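Local coordinates for possible prolidase (Bifidobacterium longum NCC2705, PDB 2P9B), which probably hydrolyses non-peptide carbon-nitrogen bonds as a member of the amidohydrolase family, although its true substrate and its prolidase label remain unproven, at residues A[204-216]-A[315-327]. Residues are numbered along the deposited sequence; the frame is centred on the assembly and turned at random.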
ATOM      1  N   ILE A 204      11.303   9.046   2.451  1.00 13.77           N
ATOM      2  CA  ILE A 204      12.673   9.300   2.886  1.00 13.32           C
ATOM      3  C   ILE A 204      13.366   7.952   3.064  1.00 12.77           C
ATOM      4  O   ILE A 204      12.748   6.994   3.528  1.00 15.05           O
ATOM      5  CB  ILE A 204      12.722  10.002   4.271  1.00 13.64           C
ATOM      6  CG1 ILE A 204      11.912  11.298   4.253  1.00 15.91           C
ATOM      7  CG2 ILE A 204      14.165  10.305   4.650  1.00 15.34           C
ATOM      8  CD1 ILE A 204      11.716  11.895   5.640  1.00 18.03           C
ATOM      9  N   ALA A 205      14.637   7.875   2.685  1.00 13.35           N
ATOM     10  CA  ALA A 205      15.412   6.656   2.879  1.00 14.61           C
ATOM     11  C   ALA A 205      16.226   6.936   4.147  1.00 14.82           C
ATOM     12  O   ALA A 205      17.228   7.645   4.103  1.00 16.66           O
ATOM     13  CB  ALA A 205      16.336   6.411   1.690  1.00 15.79           C
ATOM     14  N   ALA A 206      15.772   6.410   5.278  1.00 14.76           N
ATOM     15  CA  ALA A 206      16.468   6.631   6.547  1.00 15.49           C
ATOM     16  C   ALA A 206      17.708   5.759   6.648  1.00 16.76           C
ATOM     17  O   ALA A 206      18.679   6.111   7.318  1.00 17.55           O
ATOM     18  CB  ALA A 206      15.535   6.326   7.714  1.00 16.11           C
ATOM     19  N   THR A 207      17.665   4.619   5.967  1.00 17.26           N
ATOM     20  CA  THR A 207      18.758   3.659   5.982  1.00 19.15           C
ATOM     21  C   THR A 207      18.976   3.082   4.588  1.00 21.25           C
ATOM     22  O   THR A 207      18.313   3.481   3.629  1.00 20.95           O
ATOM     23  CB  THR A 207      18.416   2.485   6.908  1.00 18.78           C
ATOM     24  OG1 THR A 207      17.278   1.796   6.380  1.00 18.24           O
ATOM     25  CG2 THR A 207      18.082   2.982   8.303  1.00 19.41           C
ATOM     26  N   GLY A 208      19.906   2.132   4.492  1.00 22.58           N
ATOM     27  CA  GLY A 208      20.172   1.469   3.231  1.00 23.90           C
ATOM     28  C   GLY A 208      19.085   0.429   3.031  1.00 24.43           C
ATOM     29  O   GLY A 208      18.161   0.352   3.839  1.00 23.31           O
ATOM     30  N   GLY A 209      19.190  -0.384   1.984  1.00 24.78           N
ATOM     31  CA  GLY A 209      18.170  -1.389   1.722  1.00 25.92           C
ATOM     32  C   GLY A 209      18.318  -2.728   2.428  1.00 26.03           C
ATOM     33  O   GLY A 209      19.183  -2.902   3.287  1.00 25.76           O
ATOM     34  N   VAL A 210      17.463  -3.676   2.053  1.00 26.17           N
ATOM     35  CA  VAL A 210      17.460  -5.018   2.635  1.00 26.61           C
ATOM     36  C   VAL A 210      18.794  -5.751   2.500  1.00 26.31           C
ATOM     37  O   VAL A 210      19.169  -6.535   3.374  1.00 25.19           O
ATOM     38  CB  VAL A 210      16.359  -5.899   1.994  1.00 27.82           C
ATOM     39  CG1 VAL A 210      16.475  -7.335   2.491  1.00 29.04           C
ATOM     40  CG2 VAL A 210      14.984  -5.341   2.334  1.00 28.59           C
ATOM     41  N   THR A 211      19.512  -5.504   1.409  1.00 25.48           N
ATOM     42  CA  THR A 211      20.795  -6.163   1.187  1.00 24.91           C
ATOM     43  C   THR A 211      21.962  -5.414   1.820  1.00 24.52           C
ATOM     44  O   THR A 211      23.120  -5.789   1.634  1.00 24.00           O
ATOM     45  CB  THR A 211      21.078  -6.331  -0.318  1.00 25.99           C
ATOM     46  OG1 THR A 211      21.084  -5.046  -0.949  1.00 25.91           O
ATOM     47  CG2 THR A 211      20.011  -7.209  -0.962  1.00 26.09           C
ATOM     48  N   ASP A 212      21.656  -4.362   2.574  1.00 23.55           N
ATOM     49  CA  ASP A 212      22.689  -3.575   3.234  1.00 24.29           C
ATOM     50  C   ASP A 212      22.777  -3.904   4.719  1.00 23.04           C
ATOM     51  O   ASP A 212      21.858  -4.483   5.298  1.00 21.84           O
ATOM     52  CB  ASP A 212      22.419  -2.074   3.068  1.00 26.69           C
ATOM     53  CG  ASP A 212      22.564  -1.606   1.631  1.00 30.69           C
ATOM     54  OD1 ASP A 212      23.586  -1.942   0.996  1.00 32.11           O
ATOM     55  OD2 ASP A 212      21.662  -0.893   1.143  1.00 31.47           O
ATOM     56  N   ALA A 213      23.892  -3.530   5.329  1.00 22.32           N
ATOM     57  CA  ALA A 213      24.100  -3.783   6.746  1.00 22.02           C
ATOM     58  C   ALA A 213      23.165  -2.910   7.569  1.00 21.94           C
ATOM     59  O   ALA A 213      22.692  -1.875   7.101  1.00 21.14           O
ATOM     60  CB  ALA A 213      25.541  -3.489   7.121  1.00 22.65           C
ATOM     61  N   GLN A 214      22.887  -3.348   8.790  1.00 21.40           N
ATOM     62  CA  GLN A 214      22.050  -2.585   9.697  1.00 21.96           C
ATOM     63  C   GLN A 214      23.041  -1.704  10.435  1.00 23.14           C
ATOM     64  O   GLN A 214      23.819  -2.177  11.261  1.00 21.81           O
ATOM     65  CB  GLN A 214      21.312  -3.514  10.655  1.00 21.96           C
ATOM     66  CG  GLN A 214      20.340  -4.430   9.937  1.00 21.06           C
ATOM     67  CD  GLN A 214      19.602  -5.359  10.873  1.00 23.71           C
ATOM     68  OE1 GLN A 214      20.209  -6.188  11.554  1.00 22.61           O
ATOM     69  NE2 GLN A 214      18.281  -5.227  10.913  1.00 21.56           N
ATOM     70  N   GLU A 215      23.019  -0.419  10.107  1.00 24.25           N
ATOM     71  CA  GLU A 215      23.946   0.539  10.684  1.00 26.19           C
ATOM     72  C   GLU A 215      23.602   1.099  12.058  1.00 26.42           C
ATOM     73  O   GLU A 215      22.454   1.064  12.505  1.00 24.71           O
ATOM     74  CB  GLU A 215      24.144   1.699   9.702  1.00 27.67           C
ATOM     75  CG  GLU A 215      24.999   1.364   8.490  1.00 33.36           C
ATOM     76  CD  GLU A 215      26.461   1.181   8.846  1.00 36.58           C
ATOM     77  OE1 GLU A 215      27.033   2.086   9.487  1.00 40.50           O
ATOM     78  OE2 GLU A 215      27.043   0.137   8.484  1.00 39.75           O
ATOM     79  N   ILE A 216      24.635   1.609  12.720  1.00 26.86           N
ATOM     80  CA  ILE A 216      24.518   2.230  14.031  1.00 28.12           C
ATOM     81  C   ILE A 216      25.410   3.465  14.026  1.00 29.68           C
ATOM     82  O   ILE A 216      26.127   3.708  13.047  1.00 30.81           O
ATOM     83  CB  ILE A 216      24.961   1.269  15.173  1.00 28.24           C
ATOM     84  CG1 ILE A 216      26.269   0.562  14.807  1.00 28.25           C
ATOM     85  CG2 ILE A 216      23.868   0.259  15.454  1.00 30.16           C
ATOM     86  CD1 ILE A 216      27.518   1.381  15.053  1.00 30.17           C
ATOM     87  N   GLN A 315      25.455  -9.902   0.633  1.00 29.40           N
ATOM     88  CA  GLN A 315      24.119  -9.340   0.468  1.00 27.52           C
ATOM     89  C   GLN A 315      23.073 -10.314   0.994  1.00 26.08           C
ATOM     90  O   GLN A 315      22.061  -9.896   1.553  1.00 23.94           O
ATOM     91  CB  GLN A 315      23.833  -9.031  -1.001  1.00 29.28           C
ATOM     92  CG  GLN A 315      24.660  -7.897  -1.571  1.00 31.11           C
ATOM     93  CD  GLN A 315      24.251  -7.539  -2.984  1.00 33.21           C
ATOM     94  OE1 GLN A 315      24.208  -8.397  -3.867  1.00 32.65           O
ATOM     95  NE2 GLN A 315      23.944  -6.263  -3.206  1.00 33.89           N
ATOM     96  N   LEU A 316      23.317 -11.609   0.810  1.00 25.25           N
ATOM     97  CA  LEU A 316      22.387 -12.628   1.285  1.00 24.44           C
ATOM     98  C   LEU A 316      22.379 -12.623   2.808  1.00 24.41           C
ATOM     99  O   LEU A 316      21.319 -12.682   3.433  1.00 22.21           O
ATOM    100  CB  LEU A 316      22.789 -14.020   0.778  1.00 24.50           C
ATOM    101  CG  LEU A 316      21.957 -15.192   1.312  1.00 25.07           C
ATOM    102  CD1 LEU A 316      20.494 -15.037   0.899  1.00 25.83           C
ATOM    103  CD2 LEU A 316      22.521 -16.502   0.785  1.00 24.72           C
ATOM    104  N   GLU A 317      23.567 -12.553   3.400  1.00 22.90           N
ATOM    105  CA  GLU A 317      23.690 -12.526   4.852  1.00 23.46           C
ATOM    106  C   GLU A 317      22.999 -11.275   5.387  1.00 21.74           C
ATOM    107  O   GLU A 317      22.264 -11.335   6.373  1.00 20.33           O
ATOM    108  CB  GLU A 317      25.164 -12.532   5.259  1.00 25.92           C
ATOM    109  CG  GLU A 317      25.417 -12.479   6.762  1.00 30.55           C
ATOM    110  CD  GLU A 317      24.702 -13.582   7.518  1.00 33.32           C
ATOM    111  OE1 GLU A 317      24.583 -14.698   6.970  1.00 36.12           O
ATOM    112  OE2 GLU A 317      24.269 -13.338   8.668  1.00 35.91           O
ATOM    113  N   ASN A 318      23.234 -10.141   4.731  1.00 20.21           N
ATOM    114  CA  ASN A 318      22.607  -8.892   5.153  1.00 20.85           C
ATOM    115  C   ASN A 318      21.088  -9.040   5.081  1.00 19.38           C
ATOM    116  O   ASN A 318      20.372  -8.678   6.013  1.00 18.50           O
ATOM    117  CB  ASN A 318      23.051  -7.726   4.259  1.00 21.51           C
ATOM    118  CG  ASN A 318      24.476  -7.276   4.541  1.00 23.27           C
ATOM    119  OD1 ASN A 318      24.987  -7.444   5.650  1.00 24.79           O
ATOM    120  ND2 ASN A 318      25.116  -6.675   3.541  1.00 23.58           N
ATOM    121  N   SER A 319      20.612  -9.586   3.966  1.00 18.31           N
ATOM    122  CA  SER A 319      19.190  -9.797   3.746  1.00 17.74           C
ATOM    123  C   SER A 319      18.560 -10.671   4.825  1.00 17.61           C
ATOM    124  O   SER A 319      17.481 -10.362   5.329  1.00 17.33           O
ATOM    125  CB  SER A 319      18.967 -10.425   2.367  1.00 19.06           C
ATOM    126  OG  SER A 319      19.382  -9.541   1.341  1.00 18.00           O
ATOM    127  N   LYS A 320      19.232 -11.763   5.185  1.00 17.84           N
ATOM    128  CA  LYS A 320      18.712 -12.649   6.218  1.00 17.83           C
ATOM    129  C   LYS A 320      18.566 -11.899   7.540  1.00 16.96           C
ATOM    130  O   LYS A 320      17.566 -12.055   8.237  1.00 16.92           O
ATOM    131  CB  LYS A 320      19.630 -13.869   6.410  1.00 20.76           C
ATOM    132  CG  LYS A 320      19.720 -14.796   5.201  1.00 24.63           C
ATOM    133  CD  LYS A 320      20.645 -15.981   5.478  1.00 27.84           C
ATOM    134  CE  LYS A 320      20.708 -16.933   4.290  1.00 30.23           C
ATOM    135  NZ  LYS A 320      19.365 -17.485   3.951  1.00 33.33           N
ATOM    136  N   ASN A 321      19.549 -11.071   7.884  1.00 17.54           N
ATOM    137  CA  ASN A 321      19.469 -10.333   9.142  1.00 16.92           C
ATOM    138  C   ASN A 321      18.354  -9.289   9.112  1.00 17.27           C
ATOM    139  O   ASN A 321      17.612  -9.141  10.076  1.00 18.33           O
ATOM    140  CB  ASN A 321      20.809  -9.670   9.472  1.00 18.77           C
ATOM    141  CG  ASN A 321      21.930 -10.684   9.630  1.00 17.14           C
ATOM    142  OD1 ASN A 321      21.684 -11.861   9.895  1.00 18.99           O
ATOM    143  ND2 ASN A 321      23.163 -10.229   9.479  1.00 19.79           N
ATOM    144  N   VAL A 322      18.232  -8.574   8.002  1.00 15.99           N
ATOM    145  CA  VAL A 322      17.186  -7.564   7.872  1.00 16.38           C
ATOM    146  C   VAL A 322      15.788  -8.180   7.836  1.00 15.68           C
ATOM    147  O   VAL A 322      14.874  -7.692   8.502  1.00 15.90           O
ATOM    148  CB  VAL A 322      17.378  -6.721   6.595  1.00 16.32           C
ATOM    149  CG1 VAL A 322      16.083  -5.963   6.260  1.00 17.80           C
ATOM    150  CG2 VAL A 322      18.522  -5.745   6.791  1.00 17.06           C
ATOM    151  N   VAL A 323      15.616  -9.236   7.043  1.00 16.66           N
ATOM    152  CA  VAL A 323      14.314  -9.886   6.927  1.00 17.00           C
ATOM    153  C   VAL A 323      13.873 -10.492   8.253  1.00 16.80           C
ATOM    154  O   VAL A 323      12.685 -10.506   8.571  1.00 15.97           O
ATOM    155  CB  VAL A 323      14.325 -10.982   5.834  1.00 19.34           C
ATOM    156  CG1 VAL A 323      12.999 -11.738   5.833  1.00 22.28           C
ATOM    157  CG2 VAL A 323      14.543 -10.340   4.472  1.00 20.99           C
ATOM    158  N   GLY A 324      14.834 -10.995   9.026  1.00 16.76           N
ATOM    159  CA  GLY A 324      14.503 -11.565  10.316  1.00 17.11           C
ATOM    160  C   GLY A 324      13.934 -10.483  11.217  1.00 16.76           C
ATOM    161  O   GLY A 324      12.986 -10.711  11.970  1.00 18.09           O
ATOM    162  N   GLY A 325      14.526  -9.296  11.138  1.00 17.33           N
ATOM    163  CA  GLY A 325      14.056  -8.177  11.933  1.00 16.35           C
ATOM    164  C   GLY A 325      12.697  -7.690  11.459  1.00 15.31           C
ATOM    165  O   GLY A 325      11.855  -7.310  12.268  1.00 15.72           O
HETATM  166  N   MSE A 326      12.477  -7.685  10.144  1.00 14.80           N
HETATM  167  CA  MSE A 326      11.193  -7.248   9.598  1.00 15.16           C
HETATM  168  C   MSE A 326      10.091  -8.184  10.091  1.00 15.18           C
HETATM  169  O   MSE A 326       9.013  -7.749  10.505  1.00 14.74           O
HETATM  170  CB  MSE A 326      11.218  -7.260   8.058  1.00 17.05           C
HETATM  171  CG  MSE A 326      12.055  -6.141   7.404  1.00 18.08           C
HETATM  172 SE   MSE A 326      12.503  -6.444   5.565  1.00 24.97          SE
HETATM  173  CE  MSE A 326      10.790  -6.927   4.950  1.00 20.13           C
ATOM    174  N   VAL A 327      10.365  -9.481  10.043  1.00 14.63           N
ATOM    175  CA  VAL A 327       9.379 -10.456  10.476  1.00 14.63           C
ATOM    176  C   VAL A 327       9.127 -10.362  11.973  1.00 14.39           C
ATOM    177  O   VAL A 327       7.982 -10.266  12.412  1.00 13.44           O
ATOM    178  CB  VAL A 327       9.825 -11.888  10.105  1.00 14.17           C
ATOM    179  CG1 VAL A 327       8.911 -12.915  10.757  1.00 16.22           C
ATOM    180  CG2 VAL A 327       9.793 -12.048   8.594  1.00 15.86           C
TER
HETATM  181  O   HOH W   1      23.932  -4.008  -0.891  1.00 33.55           O
HETATM  182  O   HOH W   2      21.673  -6.342   7.267  1.00 22.08           O
HETATM  183  O   HOH W   3      18.923  -8.318  12.704  1.00 31.93           O
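N318 reaches from helix 313-335 to the loop that follows strand 202-205 and donates through ND2 to the backbone O of T211, 2.9 Å away. The bond is bent, with 147° at the hydrogen, and ND2 stands above the carbonyl plane of T211. CG of N318 lies anti to its own carbonyl carbon (chi1 -74°), which places ND2 at T211 O. The CB of N318 packs on the same T211 carbonyl.

V210, one residue before T211, sets its two methyls over the helix. CG1 approaches V322 CG1 at 4.0 Å and also touches V323, while CG2 faces the selenium of M326; L301 of helix 295-303 packs on V210 as well. S319 CA lies 3.3 Å from V210 O, a CA-H...O contact.

Q315 runs alongside T211, its CB 3.9 Å from T211 CB, and T211 CG2 presses on S319 OG. That hydroxyl is turned back to donate to Q315 O, on the face opposite the one used by S319 N. A water joins T211 OG1, D212 OD1 and Q315 NE2, while Q315 OE1 is held by T312 N. A second water donates to both D212 O and N318 O. Farther along, Q214 lays CG against V322 CG2 (3.9 Å) and sends NE2 on to Q248 O.

The type I turn from G209 to D212 is braced from within by G209 N to D212 OD2 (2.7 Å). With one bent direct bond and water bridges, the polar grip on this beta-alpha loop of the barrel is probably modest, and its position against the helix probably depends largely on V210 packing.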